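Local structure of FAD dependent oxidoreductase domain-containing protein (Deinococcus radiodurans R1, 3C4N) at residues A[44-49]-A[378-383]; A[99-104]-A[386-391]; A[194-199]-A[203-208]. The protein is of unknown function but probably acts as an FAD-dependent oxidoreductase and binds ADP. All coordinates share one frame; numbering follows the deposited sequence.

Following the chain from the N terminus, strand 36-42 leads into the glycine-rich turn and helix 46-58, whose first turn supplies one side of contact 1; helix 96-107 follows with the first half of contact 2. Residues 194-208 then form contact 3, a local hairpin that closes within a few residues and sits inside the long loops of the other two. The final helix, 379-398, closes both of these: its start returns to 44-49 and its next turns to 99-104, so contacts 1 and 2 cross and touch. Contacts 1 and 3 lie about 23 Å apart between centres, at the diphosphate and adenine ends of the same ADP.

Contact 1: A[44-49]-A[378-383]; sequences AGRMGA and LADTLG. With ADP (adenosine-5'-diphosphate), chain C.
Arg46, in the first turn of helix 46-58, reaches across to Asp380 at the start of helix 379-398 and holds one carboxylate oxygen with two nitrogens. The salt bridge is end-on: NH1 of Arg46 lies 2.7 Å from OD1 of Asp380, and NH2 of Arg46 also donates to that OD1. The shared oxygen lies in the guanidinium plane, but NH1 meets its anti side whereas NH2 comes from above the carboxylate plane; both approach from the same face, and the two flat groups are turned 51° apart. CB of Ala379 packs over one face of the guanidinium, 3.7 Å from NH2 of Arg46. The carbonyl O of Ala379 also lies near that group, but its hydrogen bond is with the backbone N of Gly383, 2.8 Å away, inside the helix.

Met47, a selenomethionine here, meets the same helix with its SE and CE. Bends at chi2 and chi3 fold the chain so that CE lies 3.2 Å from O of Gly383, with SE beside CA of that glycine. Beyond it, the side chain rests on Ala386 and Ala387.

The backbone faces the ligand. N of Met47 donates to O2B of ADP at 2.9 Å, nearly straight at 173°, while N of Arg46 is bonded to OG1 of Thr79, which also binds ADP. Ala44 N is taken up by Glu68. Gly45 stands at the N-cap position, its O taking the first helical bond, from N of Ala49, and together with Gly48 fits the GxGxxG pattern of a Rossmann-type dinucleotide fold.

Buried Arg46 thus has its charge probably balanced at least in part by Asp380. Its guanidinium binds the C-terminal helix while the backbone N of Met47 binds the phosphate, so one helical turn serves both.

Contact 2: A[99-104]-A[386-391]; sequences AEWTRE and AAHELA
Trp101 of helix 96-107 and His388 of helix 379-398 meet ring on ring, and these two side chains carry the contact. The aromatic part is an offset stack: the six-membered ring of Trp101 and the imidazole have centroids 4.4 Å apart and planes inclined by 21°. CZ2 of Trp101 sits over the centre of the imidazole, 3.5 Å above its plane, whereas ND1 of His388 lies over the rim of the indole. Each side chain has CG anti to its own backbone N (chi1 -173° for Trp101), which sends the rings out from their helices toward each other.

Van der Waals packing adds to the stack, with CB of His388 coming obliquely to within 3.3 Å of CH2 of Trp101.

Polar bonding lies to the side: OG1 of Thr102 is bonded both to O of Gln98 in its own helix and to N of Ala385 in the other, a separate link just outside the segments. Tyr54 of helix 46-58 also meets His388 edge-to-face.

With no hydrogen bond between them, the partly exposed rings of Trp101 and His388 attract each other through dispersion and stacking, which depend on their overlap rather than on paired charges.

Contact 3: A[194-199]-A[203-208]; sequences RAELVP and RLHRLT. With ADP (adenosine-5'-diphosphate), chain C.
Arg194 and His205 face each other across an antiparallel beta hairpin, strands 194-198 and 201-205, at the adenine end of the ADP site. The guanidinium lies nearly flat on the imidazole, centres 4.0 Å apart and planes at 24°. NH2 of Arg194 is placed over the ring centre, brought there by the bend at chi3 after a chain extended through chi1 and chi2. At its edge the same ring meets other atoms: ND1 of His205 makes a weak hydrogen bond to O of Arg194, in the ring plane, and CE1 of His205 comes 3.0 Å from OE1 of Glu196. The imidazole is therefore held by a face and an edge, and the carboxylate and the guanidinium would probably pull its ionisation in opposite directions.

Glu196 shares this face of the sheet with Arg203, and the two side chains run alongside each other, pointing the same way. Their salt bridge is long and its hydrogen bond weak: NE of Arg203 stands 3.5 Å from OE2 of Glu196, with carboxylate and guanidinium planes turned 56° apart. CG1 of Val198 packs obliquely against the end of the Arg203 guanidinium.

Underneath, backbone bonds join the hydrogen-bonded pairs Arg194 with His205 and Glu196 with Arg203, the shortest from N of Arg203 to O of Glu196 at 2.8 Å. Between them Ala195 and Leu204 form the non-hydrogen-bonded pair on the other face, where CB of Ala195 and CD2 of Leu204 make a loose apolar contact, and Leu204 continues the sheet by backbone bonds to Arg221.

That leaves the backbone of Ala195 for the nucleotide, which it reads through both polar groups of the adenine edge: N6 of ADP donates to O of Ala195 at 3.1 Å, and N of Ala195 donates to N1 of ADP at 2.8 Å, nearly straight at 174°.

Contact 1: A[44-49]-A[378-383]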
loop_
_atom_site.group_PDB
_atom_site.type_symbol
_atom_site.label_atom_id
_atom_site.label_comp_id
_atom_site.label_asym_id
_atom_site.label_seq_id
_atom_site.Cartn_x
_atom_site.Cartn_y
_atom_site.Cartn_z
ATOM N N ALA A 44 4.001 8.447 -6.133
ATOM C CA ALA A 44 4.611 7.887 -4.945
ATOM C C ALA A 44 6.113 7.646 -5.072
ATOM O O ALA A 44 6.648 6.731 -4.457
ATOM C CB ALA A 44 3.890 6.590 -4.532
ATOM N N GLY A 45 6.792 8.468 -5.865
ATOM C CA GLY A 45 8.238 8.334 -6.010
ATOM C C GLY A 45 8.899 9.035 -4.832
ATOM O O GLY A 45 8.204 9.347 -3.872
ATOM N N ARG A 46 10.205 9.295 -4.889
ATOM C CA ARG A 46 10.893 9.958 -3.777
ATOM C C ARG A 46 10.222 11.260 -3.319
ATOM O O ARG A 46 10.061 11.496 -2.130
ATOM C CB ARG A 46 12.359 10.252 -4.142
ATOM C CG ARG A 46 12.536 11.407 -5.121
ATOM C CD ARG A 46 13.953 11.514 -5.670
ATOM N NE ARG A 46 14.975 11.505 -4.625
ATOM C CZ ARG A 46 16.265 11.298 -4.865
ATOM N NH1 ARG A 46 17.143 11.288 -3.874
ATOM N NH2 ARG A 46 16.675 11.097 -6.106
HETATM N N MSE A 47 9.835 12.102 -4.268
HETATM C CA MSE A 47 9.197 13.371 -3.967
HETATM C C MSE A 47 7.811 13.261 -3.341
HETATM O O MSE A 47 7.590 13.749 -2.234
HETATM C CB MSE A 47 9.134 14.214 -5.240
HETATM C CG MSE A 47 10.553 14.607 -5.790
HETATM SE SE MSE A 47 11.826 15.434 -4.492
HETATM C CE MSE A 47 10.786 16.988 -3.953
ATOM N N GLY A 48 6.874 12.638 -4.053
ATOM C CA GLY A 48 5.521 12.481 -3.531
ATOM C C GLY A 48 5.462 11.681 -2.234
ATOM O O GLY A 48 4.746 12.006 -1.286
ATOM N N ALA A 49 6.231 10.613 -2.187
ATOM C CA ALA A 49 6.264 9.785 -1.000
ATOM C C ALA A 49 6.787 10.585 0.189
ATOM O O ALA A 49 6.266 10.460 1.291
ATOM C CB ALA A 49 7.143 8.559 -1.238
ATOM N N LEU A 378 19.173 17.140 -9.152
ATOM C CA LEU A 378 19.835 17.411 -7.873
ATOM C C LEU A 378 19.032 16.864 -6.691
ATOM O O LEU A 378 19.390 17.082 -5.530
ATOM C CB LEU A 378 20.083 18.916 -7.683
ATOM C CG LEU A 378 21.057 19.598 -8.663
ATOM C CD1 LEU A 378 21.064 21.082 -8.398
ATOM C CD2 LEU A 378 22.456 19.037 -8.532
ATOM N N ALA A 379 17.978 16.112 -6.992
ATOM C CA ALA A 379 17.129 15.559 -5.947
ATOM C C ALA A 379 17.866 14.784 -4.848
ATOM O O ALA A 379 17.401 14.734 -3.710
ATOM C CB ALA A 379 16.040 14.690 -6.558
ATOM N N ASP A 380 19.003 14.178 -5.164
ATOM C CA ASP A 380 19.718 13.443 -4.134
ATOM C C ASP A 380 20.272 14.378 -3.046
ATOM O O ASP A 380 20.396 13.981 -1.886
ATOM C CB ASP A 380 20.842 12.586 -4.755
ATOM C CG ASP A 380 20.300 11.498 -5.715
ATOM O OD1 ASP A 380 19.304 10.811 -5.357
ATOM O OD2 ASP A 380 20.881 11.329 -6.817
ATOM N N THR A 381 20.577 15.623 -3.400
ATOM C CA THR A 381 21.110 16.559 -2.408
ATOM C C THR A 381 20.068 17.511 -1.822
ATOM O O THR A 381 20.221 17.980 -0.696
ATOM C CB THR A 381 22.246 17.420 -3.007
ATOM O OG1 THR A 381 23.293 16.567 -3.488
ATOM C CG2 THR A 381 22.821 18.370 -1.950
ATOM N N LEU A 382 19.008 17.771 -2.580
ATOM C CA LEU A 382 17.980 18.722 -2.169
ATOM C C LEU A 382 16.520 18.235 -2.198
ATOM O O LEU A 382 15.617 19.011 -1.887
ATOM C CB LEU A 382 18.092 19.951 -3.075
ATOM C CG LEU A 382 19.490 20.559 -3.268
ATOM C CD1 LEU A 382 19.496 21.504 -4.463
ATOM C CD2 LEU A 382 19.911 21.276 -2.014
ATOM N N GLY A 383 16.285 16.976 -2.565
ATOM C CA GLY A 383 14.922 16.455 -2.667
ATOM C C GLY A 383 13.996 16.528 -1.459
ATOM O O GLY A 383 12.910 17.089 -1.552
HETATM P PB ADP C . 10.155 11.872 -8.623
HETATM O O1B ADP C . 10.016 13.312 -8.839
HETATM O O2B ADP C . 10.102 11.520 -7.063
HETATM O O3B ADP C . 11.551 11.343 -9.242
HETATM P PA ADP C . 9.288 9.743 -9.940
HETATM O O1A ADP C . 9.441 9.909 -11.398
HETATM O O2A ADP C . 10.653 9.114 -9.337
HETATM O O3A ADP C . 8.919 11.141 -9.243
HETATM O "O5'" ADP C . 7.993 8.903 -9.518
HETATM C "C5'" ADP C . 6.931 9.796 -9.382
HETATM C "C4'" ADP C . 5.615 9.072 -9.480
HETATM O "O4'" ADP C . 4.379 9.575 -10.051
HETATM C "C3'" ADP C . 6.110 7.970 -10.364
HETATM O "O3'" ADP C . 6.746 6.963 -9.576
HETATM C "C2'" ADP C . 4.868 7.475 -11.109
HETATM O "O2'" ADP C . 4.670 6.072 -10.869
HETATM C "C1'" ADP C . 3.731 8.378 -10.556
HETATM N N9 ADP C . 2.850 8.918 -11.541
HETATM C C8 ADP C . 3.267 9.529 -12.734
HETATM N N7 ADP C . 2.203 9.884 -13.433
HETATM C C5 ADP C . 1.082 9.573 -12.731
HETATM C C6 ADP C . -0.310 9.803 -12.885
HETATM N N6 ADP C . -0.785 10.754 -13.814
HETATM N N1 ADP C . -1.164 9.309 -11.961
HETATM C C2 ADP C . -0.726 8.642 -10.894
HETATM N N3 ADP C . 0.522 8.454 -10.665
HETATM C C4 ADP C . 1.504 8.965 -11.514
#

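Contact 2: A[99-104]-A[386-391]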
loop_
_atom_site.group_PDB
_atom_site.type_symbol
_atom_site.label_atom_id
_atom_site.label_comp_id
_atom_site.label_asym_id
_atom_site.label_seq_id
_atom_site.Cartn_x
_atom_site.Cartn_y
_atom_site.Cartn_z
ATOM N N ALA A 99 20.108 21.797 1.475
ATOM C CA ALA A 99 21.053 20.704 1.338
ATOM C C ALA A 99 21.412 20.052 2.664
ATOM O O ALA A 99 21.448 18.822 2.773
ATOM C CB ALA A 99 22.323 21.193 0.650
ATOM N N GLU A 100 21.683 20.865 3.676
ATOM C CA GLU A 100 22.074 20.319 4.978
ATOM C C GLU A 100 20.905 19.654 5.692
ATOM O O GLU A 100 21.075 18.622 6.333
ATOM C CB GLU A 100 22.681 21.414 5.869
ATOM C CG GLU A 100 24.038 21.980 5.386
ATOM C CD GLU A 100 25.069 20.901 5.004
ATOM O OE1 GLU A 100 25.060 19.798 5.599
ATOM O OE2 GLU A 100 25.904 21.178 4.111
ATOM N N TRP A 101 19.727 20.250 5.577
ATOM C CA TRP A 101 18.536 19.704 6.204
ATOM C C TRP A 101 18.268 18.328 5.593
ATOM O O TRP A 101 17.976 17.355 6.303
ATOM C CB TRP A 101 17.346 20.636 5.966
ATOM C CG TRP A 101 16.116 20.231 6.714
ATOM C CD1 TRP A 101 15.775 20.584 7.988
ATOM C CD2 TRP A 101 15.107 19.326 6.264
ATOM N NE1 TRP A 101 14.615 19.950 8.364
ATOM C CE2 TRP A 101 14.182 19.171 7.322
ATOM C CE3 TRP A 101 14.894 18.628 5.069
ATOM C CZ2 TRP A 101 13.059 18.339 7.220
ATOM C CZ3 TRP A 101 13.782 17.803 4.967
ATOM C CH2 TRP A 101 12.878 17.667 6.038
ATOM N N THR A 102 18.374 18.245 4.269
ATOM C CA THR A 102 18.163 16.974 3.579
ATOM C C THR A 102 19.199 15.960 4.065
ATOM O O THR A 102 18.862 14.804 4.315
ATOM C CB THR A 102 18.286 17.133 2.039
ATOM O OG1 THR A 102 17.230 17.975 1.569
ATOM C CG2 THR A 102 18.192 15.766 1.343
ATOM N N ARG A 103 20.451 16.398 4.221
ATOM C CA ARG A 103 21.499 15.486 4.667
ATOM C C ARG A 103 21.177 14.923 6.045
ATOM O O ARG A 103 21.313 13.717 6.271
ATOM C CB ARG A 103 22.882 16.165 4.701
ATOM C CG ARG A 103 24.021 15.146 4.549
ATOM C CD ARG A 103 25.442 15.690 4.721
ATOM N NE ARG A 103 25.923 15.290 6.037
ATOM C CZ ARG A 103 27.078 14.682 6.298
ATOM N NH1 ARG A 103 27.942 14.377 5.347
ATOM N NH2 ARG A 103 27.353 14.338 7.541
ATOM N N GLU A 104 20.746 15.797 6.952
ATOM C CA GLU A 104 20.396 15.407 8.311
ATOM C C GLU A 104 19.268 14.380 8.322
ATOM O O GLU A 104 19.312 13.405 9.082
ATOM C CB GLU A 104 19.983 16.637 9.126
ATOM C CG GLU A 104 19.969 16.360 10.616
ATOM C CD GLU A 104 19.783 17.608 11.481
ATOM O OE1 GLU A 104 20.244 17.585 12.646
ATOM O OE2 GLU A 104 19.173 18.596 11.016
ATOM N N ALA A 386 12.717 20.101 -0.378
ATOM C CA ALA A 386 11.642 20.690 -1.177
ATOM C C ALA A 386 10.284 20.055 -0.869
ATOM O O ALA A 386 9.254 20.724 -0.959
ATOM C CB ALA A 386 11.970 20.582 -2.670
ATOM N N ALA A 387 10.279 18.775 -0.493
ATOM C CA ALA A 387 9.018 18.104 -0.161
ATOM C C ALA A 387 8.539 18.542 1.220
ATOM O O ALA A 387 7.341 18.651 1.460
ATOM C CB ALA A 387 9.187 16.581 -0.201
ATOM N N HIS A 388 9.478 18.789 2.124
ATOM C CA HIS A 388 9.134 19.224 3.470
ATOM C C HIS A 388 8.650 20.674 3.495
ATOM O O HIS A 388 7.743 21.018 4.249
ATOM C CB HIS A 388 10.338 19.085 4.390
ATOM C CG HIS A 388 10.087 19.572 5.782
ATOM N ND1 HIS A 388 10.637 20.737 6.275
ATOM C CD2 HIS A 388 9.344 19.051 6.786
ATOM C CE1 HIS A 388 10.245 20.908 7.525
ATOM N NE2 HIS A 388 9.460 19.900 7.860
ATOM N N GLU A 389 9.282 21.513 2.676
ATOM C CA GLU A 389 8.949 22.927 2.549
ATOM C C GLU A 389 7.506 23.009 2.046
ATOM O O GLU A 389 6.696 23.767 2.575
ATOM C CB GLU A 389 9.919 23.580 1.547
ATOM C CG GLU A 389 10.057 25.105 1.571
ATOM C CD GLU A 389 8.949 25.846 0.811
ATOM O OE1 GLU A 389 8.530 25.370 -0.266
ATOM O OE2 GLU A 389 8.511 26.921 1.289
ATOM N N LEU A 390 7.174 22.201 1.043
ATOM C CA LEU A 390 5.824 22.208 0.492
ATOM C C LEU A 390 4.828 21.714 1.519
ATOM O O LEU A 390 3.708 22.229 1.602
ATOM C CB LEU A 390 5.729 21.334 -0.763
ATOM C CG LEU A 390 4.304 21.195 -1.318
ATOM C CD1 LEU A 390 3.759 22.574 -1.672
ATOM C CD2 LEU A 390 4.292 20.264 -2.522
ATOM N N ALA A 391 5.226 20.714 2.298
ATOM C CA ALA A 391 4.340 20.169 3.325
ATOM C C ALA A 391 3.997 21.233 4.366
ATOM O O ALA A 391 2.834 21.379 4.749
ATOM C CB ALA A 391 4.983 18.956 3.998
#

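Contact 3: A[194-199]-A[203-208]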
loop_
_atom_site.group_PDB
_atom_site.type_symbol
_atom_site.label_atom_id
_atom_site.label_comp_id
_atom_site.label_asym_id
_atom_site.label_seq_id
_atom_site.Cartn_x
_atom_site.Cartn_y
_atom_site.Cartn_z
ATOM N N ARG A 194 -4.065 5.674 -12.456
ATOM C CA ARG A 194 -3.611 6.869 -13.136
ATOM C C ARG A 194 -4.547 7.999 -12.752
ATOM O O ARG A 194 -5.761 7.889 -12.884
ATOM C CB ARG A 194 -3.619 6.645 -14.649
ATOM C CG ARG A 194 -3.145 7.832 -15.472
ATOM C CD ARG A 194 -3.025 7.456 -16.944
ATOM N NE ARG A 194 -4.302 7.052 -17.541
ATOM C CZ ARG A 194 -5.319 7.878 -17.782
ATOM N NH1 ARG A 194 -5.220 9.163 -17.477
ATOM N NH2 ARG A 194 -6.439 7.424 -18.341
ATOM N N ALA A 195 -3.971 9.076 -12.243
ATOM C CA ALA A 195 -4.750 10.223 -11.843
ATOM C C ALA A 195 -4.791 11.222 -13.004
ATOM O O ALA A 195 -3.809 11.392 -13.732
ATOM C CB ALA A 195 -4.136 10.856 -10.598
ATOM N N GLU A 196 -5.945 11.864 -13.162
ATOM C CA GLU A 196 -6.185 12.863 -14.193
ATOM C C GLU A 196 -6.773 14.064 -13.462
ATOM O O GLU A 196 -7.748 13.918 -12.721
ATOM C CB GLU A 196 -7.203 12.342 -15.192
ATOM C CG GLU A 196 -7.610 13.348 -16.241
ATOM C CD GLU A 196 -8.896 12.961 -16.939
ATOM O OE1 GLU A 196 -9.081 11.758 -17.217
ATOM O OE2 GLU A 196 -9.718 13.861 -17.218
ATOM N N LEU A 197 -6.191 15.243 -13.665
ATOM C CA LEU A 197 -6.676 16.439 -12.989
ATOM C C LEU A 197 -7.931 17.036 -13.619
ATOM O O LEU A 197 -7.985 17.283 -14.819
ATOM C CB LEU A 197 -5.577 17.509 -12.935
ATOM C CG LEU A 197 -4.299 17.211 -12.144
ATOM C CD1 LEU A 197 -3.349 18.381 -12.305
ATOM C CD2 LEU A 197 -4.604 16.994 -10.676
ATOM N N VAL A 198 -8.946 17.255 -12.797
ATOM C CA VAL A 198 -10.177 17.850 -13.281
ATOM C C VAL A 198 -10.491 19.050 -12.396
ATOM O O VAL A 198 -10.028 19.143 -11.256
ATOM C CB VAL A 198 -11.376 16.851 -13.233
ATOM C CG1 VAL A 198 -11.130 15.702 -14.184
ATOM C CG2 VAL A 198 -11.588 16.339 -11.807
ATOM N N PRO A 199 -11.281 19.993 -12.911
ATOM C CA PRO A 199 -11.615 21.165 -12.105
ATOM C C PRO A 199 -12.234 20.749 -10.783
ATOM O O PRO A 199 -13.311 20.150 -10.751
ATOM C CB PRO A 199 -12.584 21.929 -13.001
ATOM C CG PRO A 199 -13.234 20.831 -13.809
ATOM C CD PRO A 199 -12.039 19.988 -14.170
ATOM N N ARG A 203 -9.650 12.477 -11.187
ATOM C CA ARG A 203 -10.370 11.387 -11.824
ATOM C C ARG A 203 -9.397 10.219 -11.787
ATOM O O ARG A 203 -8.272 10.323 -12.267
ATOM C CB ARG A 203 -10.727 11.739 -13.267
ATOM C CG ARG A 203 -11.450 10.625 -14.016
ATOM C CD ARG A 203 -11.673 10.985 -15.487
ATOM N NE ARG A 203 -12.377 12.255 -15.655
ATOM C CZ ARG A 203 -13.607 12.500 -15.214
ATOM N NH1 ARG A 203 -14.286 11.555 -14.571
ATOM N NH2 ARG A 203 -14.157 13.693 -15.416
ATOM N N LEU A 204 -9.837 9.113 -11.201
ATOM C CA LEU A 204 -9.007 7.926 -11.056
ATOM C C LEU A 204 -9.357 6.824 -12.041
ATOM O O LEU A 204 -10.498 6.366 -12.088
ATOM C CB LEU A 204 -9.159 7.395 -9.638
ATOM C CG LEU A 204 -8.969 8.463 -8.568
ATOM C CD1 LEU A 204 -9.415 7.925 -7.227
ATOM C CD2 LEU A 204 -7.509 8.908 -8.540
ATOM N N HIS A 205 -8.368 6.387 -12.812
ATOM C CA HIS A 205 -8.573 5.313 -13.777
ATOM C C HIS A 205 -7.898 4.039 -13.278
ATOM O O HIS A 205 -6.788 4.099 -12.753
ATOM C CB HIS A 205 -7.992 5.695 -15.142
ATOM C CG HIS A 205 -8.532 6.979 -15.683
ATOM N ND1 HIS A 205 -8.138 8.210 -15.203
ATOM C CD2 HIS A 205 -9.484 7.226 -16.613
ATOM C CE1 HIS A 205 -8.827 9.158 -15.810
ATOM N NE2 HIS A 205 -9.652 8.589 -16.669
ATOM N N ARG A 206 -8.576 2.899 -13.436
ATOM C CA ARG A 206 -8.049 1.588 -13.030
ATOM C C ARG A 206 -8.358 0.537 -14.092
ATOM O O ARG A 206 -8.709 0.867 -15.230
ATOM C CB ARG A 206 -8.656 1.133 -11.691
ATOM C CG ARG A 206 -8.493 2.161 -10.575
ATOM C CD ARG A 206 -8.758 1.659 -9.151
ATOM N NE ARG A 206 -10.140 1.697 -8.777
ATOM C CZ ARG A 206 -10.813 2.364 -7.845
ATOM N NH1 ARG A 206 -10.316 3.233 -6.970
ATOM N NH2 ARG A 206 -12.096 2.076 -7.822
ATOM N N LEU A 207 -8.219 -0.730 -13.701
ATOM C CA LEU A 207 -8.478 -1.887 -14.568
ATOM C C LEU A 207 -8.842 -3.097 -13.704
ATOM O O LEU A 207 -8.066 -3.493 -12.836
ATOM C CB LEU A 207 -7.240 -2.221 -15.419
ATOM C CG LEU A 207 -6.820 -1.194 -16.482
ATOM C CD1 LEU A 207 -5.534 -1.636 -17.177
ATOM C CD2 LEU A 207 -7.940 -1.032 -17.491
ATOM N N THR A 208 -10.020 -3.673 -13.945
ATOM C CA THR A 208 -10.496 -4.837 -13.191
ATOM C C THR A 208 -10.117 -6.153 -13.867
ATOM O O THR A 208 -10.156 -6.270 -15.093
ATOM C CB THR A 208 -12.040 -4.808 -13.016
ATOM O OG1 THR A 208 -12.468 -5.960 -12.273
ATOM C CG2 THR A 208 -12.732 -4.807 -14.371
HETATM P PB ADP C . 10.155 11.872 -8.623
HETATM O O1B ADP C . 10.016 13.312 -8.839
HETATM O O2B ADP C . 10.102 11.520 -7.063
HETATM O O3B ADP C . 11.551 11.343 -9.242
HETATM P PA ADP C . 9.288 9.743 -9.940
HETATM O O1A ADP C . 9.441 9.909 -11.398
HETATM O O2A ADP C . 10.653 9.114 -9.337
HETATM O O3A ADP C . 8.919 11.141 -9.243
HETATM O "O5'" ADP C . 7.993 8.903 -9.518
HETATM C "C5'" ADP C . 6.931 9.796 -9.382
HETATM C "C4'" ADP C . 5.615 9.072 -9.480
HETATM O "O4'" ADP C . 4.379 9.575 -10.051
HETATM C "C3'" ADP C . 6.110 7.970 -10.364
HETATM O "O3'" ADP C . 6.746 6.963 -9.576
HETATM C "C2'" ADP C . 4.868 7.475 -11.109
HETATM O "O2'" ADP C . 4.670 6.072 -10.869
HETATM C "C1'" ADP C . 3.731 8.378 -10.556
HETATM N N9 ADP C . 2.850 8.918 -11.541
HETATM C C8 ADP C . 3.267 9.529 -12.734
HETATM N N7 ADP C . 2.203 9.884 -13.433
HETATM C C5 ADP C . 1.082 9.573 -12.731
HETATM C C6 ADP C . -0.310 9.803 -12.885
HETATM N N6 ADP C . -0.785 10.754 -13.814
HETATM N N1 ADP C . -1.164 9.309 -11.961
HETATM C C2 ADP C . -0.726 8.642 -10.894
HETATM N N3 ADP C . 0.522 8.454 -10.665
HETATM C C4 ADP C . 1.504 8.965 -11.514
#